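Local coordinates for glutamine amido transferase (Methylobacillus flagellatus, PDB 3M3P), which is a putative glutamine amidotransferase of the class I family, with an alpha/beta fold built round a central beta-sheet, at residues A[5-10]-A[32-37]. Residues are numbered along the deposited sequence; the frame is centred on the assembly and turned at random.
Sequences PVMIIQ and QVLRMD
I8 and V33 sit side by side where strand 6-10 runs parallel to the edge strand 31-35, the two segments' axes 27° apart. Their backbones are joined by a ladder of five hydrogen bonds, which starts with Q32 N donating to V6 O and finishes with M36 N donating to Q10 O, each 2.9 Å long, so the pairing outlasts the strand and takes in the first residue of the 3-10 turn at 36-37. Between the rungs, V33 CA leans on I8 O in a CA-H...O contact of 3.2 Å.

Packing is tight on the face that carries M7, I9 and L34. I9 CG2, anti to the backbone N, presses on M36 CG at 3.6 Å, while the SE of selenomethionine M7 touches L34 CD1 at 3.7 Å. L52 of the neighbouring strand 51-54 also touches M7 and I9.

On the other face buried Q10 packs just as closely, reaching out over the edge strand. With CG anti to the backbone N (chi1 -170°) and the chain extended beyond it, its OE1 comes within 3.4 Å of V33 CG1 and its CG lies 3.7 Å from R35 CD. NE2 is hydrogen-bonded to S12 O, and the amide plane is tilted by just 17° from the R35 guanidinium. That guanidinium is gripped side-on by D37, NE to OD1 and NH2 to OD2, both through syn lone pairs.

The looser, solvent side lies at the start of the ladder, where the side chain of exposed Q32 meets P5 only through CG, and along the edge strand itself, where V33, L34 and R35 are partly exposed and D37 beyond them is exposed.

Helix 18-26, whose F20 touches I8, links the two strands, completing a beta-alpha-beta crossover at the edge of the central sheet of this class I glutamine amidotransferase fold.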
ATOM      1  N   PRO A   5     -10.351 -14.030   8.483  1.00  5.90           N
ATOM      2  CA  PRO A   5      -9.660 -12.775   8.685  1.00  5.82           C
ATOM      3  C   PRO A   5      -8.994 -12.274   7.388  1.00  4.93           C
ATOM      4  O   PRO A   5      -8.549 -13.052   6.550  1.00  6.39           O
ATOM      5  CB  PRO A   5      -8.582 -13.127   9.701  1.00  4.76           C
ATOM      6  CG  PRO A   5      -8.287 -14.539   9.427  1.00 10.26           C
ATOM      7  CD  PRO A   5      -9.697 -15.131   9.216  1.00  6.68           C
ATOM      8  N   VAL A   6      -8.883 -10.967   7.281  1.00  4.43           N
ATOM      9  CA  VAL A   6      -7.913 -10.357   6.350  1.00  4.44           C
ATOM     10  C   VAL A   6      -6.525 -10.618   6.905  1.00  4.44           C
ATOM     11  O   VAL A   6      -6.264 -10.380   8.089  1.00  6.07           O
ATOM     12  CB  VAL A   6      -8.175  -8.865   6.171  1.00  4.73           C
ATOM     13  CG1 VAL A   6      -7.052  -8.178   5.360  1.00  5.34           C
ATOM     14  CG2 VAL A   6      -9.569  -8.661   5.500  1.00  5.45           C
HETATM   15  N   MSE A   7      -5.620 -11.148   6.084  1.00  3.92           N
HETATM   16  CA  MSE A   7      -4.239 -11.321   6.482  1.00  4.23           C
HETATM   17  C   MSE A   7      -3.466 -10.074   6.099  1.00  4.89           C
HETATM   18  O   MSE A   7      -3.528  -9.644   4.968  1.00  5.21           O
HETATM   19  CB  MSE A   7      -3.695 -12.525   5.778  1.00  6.27           C
HETATM   20  CG  MSE A   7      -2.193 -12.639   5.780  1.00 10.47           C
HETATM   21 SE   MSE A   7      -1.381 -14.366   5.158  1.00 30.77          SE
HETATM   22  CE  MSE A   7      -2.169 -14.625   3.318  1.00 25.73           C
ATOM     23  N   ILE A   8      -2.752  -9.492   7.030  1.00  4.93           N
ATOM     24  CA  ILE A   8      -1.948  -8.286   6.827  1.00  5.92           C
ATOM     25  C   ILE A   8      -0.488  -8.655   7.034  1.00  6.50           C
ATOM     26  O   ILE A   8      -0.091  -9.128   8.108  1.00  7.96           O
ATOM     27  CB  ILE A   8      -2.323  -7.110   7.782  1.00  5.99           C
ATOM     28  CG1 ILE A   8      -3.807  -6.764   7.684  1.00  8.44           C
ATOM     29  CG2 ILE A   8      -1.409  -5.930   7.520  1.00  7.64           C
ATOM     30  CD1 ILE A   8      -4.245  -5.576   8.546  1.00  8.85           C
ATOM     31  N   ILE A   9       0.305  -8.474   5.997  1.00  6.26           N
ATOM     32  CA  ILE A   9       1.729  -8.707   6.054  1.00  6.23           C
ATOM     33  C   ILE A   9       2.431  -7.400   6.380  1.00  7.46           C
ATOM     34  O   ILE A   9       2.302  -6.395   5.676  1.00  7.16           O
ATOM     35  CB  ILE A   9       2.270  -9.256   4.686  1.00  6.86           C
ATOM     36  CG1 ILE A   9       1.434 -10.447   4.189  1.00  7.37           C
ATOM     37  CG2 ILE A   9       3.794  -9.566   4.779  1.00  8.19           C
ATOM     38  CD1 ILE A   9       1.290 -11.585   5.160  1.00  8.20           C
ATOM     39  N   GLN A  10       3.144  -7.447   7.504  1.00  7.34           N
ATOM     40  CA  GLN A  10       3.917  -6.324   7.991  1.00  8.08           C
ATOM     41  C   GLN A  10       5.400  -6.689   7.934  1.00  9.40           C
ATOM     42  O   GLN A  10       5.786  -7.850   8.113  1.00 10.41           O
ATOM     43  CB  GLN A  10       3.443  -6.053   9.417  1.00  9.49           C
ATOM     44  CG  GLN A  10       3.922  -4.776  10.084  1.00 12.25           C
ATOM     45  CD  GLN A  10       3.087  -4.396  11.318  1.00  8.41           C
ATOM     46  OE1 GLN A  10       1.827  -4.642  11.426  1.00 11.34           O
ATOM     47  NE2 GLN A  10       3.772  -3.730  12.206  1.00 12.14           N
ATOM     48  N   GLN A  32      -5.567 -10.427  10.861  1.00  8.85           N
ATOM     49  CA  GLN A  32      -4.431 -11.054  11.526  1.00  9.18           C
ATOM     50  C   GLN A  32      -3.136 -10.561  10.886  1.00 10.82           C
ATOM     51  O   GLN A  32      -2.874 -10.792   9.684  1.00 12.96           O
ATOM     52  CB  GLN A  32      -4.542 -12.575  11.318  1.00  9.66           C
ATOM     53  CG  GLN A  32      -5.602 -13.236  12.174  1.00 13.12           C
ATOM     54  CD  GLN A  32      -5.202 -13.305  13.646  1.00 13.63           C
ATOM     55  OE1 GLN A  32      -3.997 -13.414  14.001  1.00 14.62           O
ATOM     56  NE2 GLN A  32      -6.218 -13.250  14.518  1.00 13.41           N
ATOM     57  N   VAL A  33      -2.255  -9.951  11.666  1.00  9.03           N
ATOM     58  CA  VAL A  33      -0.945  -9.487  11.218  1.00  9.39           C
ATOM     59  C   VAL A  33       0.086 -10.591  11.361  1.00  8.57           C
ATOM     60  O   VAL A  33       0.195 -11.282  12.380  1.00  8.63           O
ATOM     61  CB  VAL A  33      -0.531  -8.274  12.052  1.00  9.76           C
ATOM     62  CG1 VAL A  33       0.890  -7.847  11.774  1.00 11.59           C
ATOM     63  CG2 VAL A  33      -1.514  -7.063  11.798  1.00  9.72           C
ATOM     64  N   LEU A  34       0.926 -10.700  10.340  1.00  7.07           N
ATOM     65  CA  LEU A  34       2.118 -11.540  10.327  1.00  8.10           C
ATOM     66  C   LEU A  34       3.321 -10.644  10.069  1.00  7.82           C
ATOM     67  O   LEU A  34       3.320  -9.866   9.122  1.00  7.74           O
ATOM     68  CB  LEU A  34       2.011 -12.557   9.195  1.00  7.93           C
ATOM     69  CG  LEU A  34       0.929 -13.612   9.326  1.00 10.22           C
ATOM     70  CD1 LEU A  34       0.887 -14.536   8.106  1.00 10.12           C
ATOM     71  CD2 LEU A  34       1.098 -14.489  10.539  1.00 11.92           C
ATOM     72  N   ARG A  35       4.359 -10.759  10.892  1.00  6.85           N
ATOM     73  CA  ARG A  35       5.571  -9.966  10.821  1.00  6.61           C
ATOM     74  C   ARG A  35       6.687 -10.753  10.095  1.00  6.94           C
ATOM     75  O   ARG A  35       7.255 -11.708  10.640  1.00  7.69           O
ATOM     76  CB  ARG A  35       6.032  -9.604  12.240  1.00  6.53           C
ATOM     77  CG  ARG A  35       5.167  -8.512  12.869  1.00  8.79           C
ATOM     78  CD  ARG A  35       5.558  -7.064  12.478  1.00 11.38           C
ATOM     79  NE  ARG A  35       6.915  -6.777  12.926  1.00  9.50           N
ATOM     80  CZ  ARG A  35       7.259  -6.425  14.172  1.00  9.57           C
ATOM     81  NH1 ARG A  35       6.339  -6.192  15.085  1.00 12.89           N
ATOM     82  NH2 ARG A  35       8.534  -6.324  14.510  1.00  9.53           N
HETATM   83  N   MSE A  36       7.045 -10.322   8.886  1.00  6.59           N
HETATM   84  CA  MSE A  36       8.101 -11.006   8.143  1.00  7.30           C
HETATM   85  C   MSE A  36       9.448 -10.861   8.839  1.00  6.98           C
HETATM   86  O   MSE A  36      10.322 -11.780   8.724  1.00  8.25           O
HETATM   87  CB  MSE A  36       8.179 -10.456   6.720  1.00  7.03           C
HETATM   88  CG  MSE A  36       6.977 -10.750   5.861  1.00  6.51           C
HETATM   89 SE   MSE A  36       6.409 -12.605   5.681  1.00 11.57          SE
HETATM   90  CE  MSE A  36       5.189 -12.790   7.206  1.00  7.58           C
ATOM     91  N   ASP A  37       9.689  -9.719   9.456  1.00  8.85           N
ATOM     92  CA  ASP A  37      10.962  -9.482  10.182  1.00  8.90           C
ATOM     93  C   ASP A  37      11.139 -10.322  11.445  1.00  9.73           C
ATOM     94  O   ASP A  37      12.244 -10.400  12.019  1.00 10.53           O
ATOM     95  CB  ASP A  37      11.106  -7.993  10.512  1.00  8.71           C
ATOM     96  CG  ASP A  37       9.991  -7.479  11.391  1.00  8.36           C
ATOM     97  OD1 ASP A  37       8.782  -7.659  11.103  1.00 10.87           O
ATOM     98  OD2 ASP A  37      10.369  -6.839  12.414  1.00 10.35           O
TER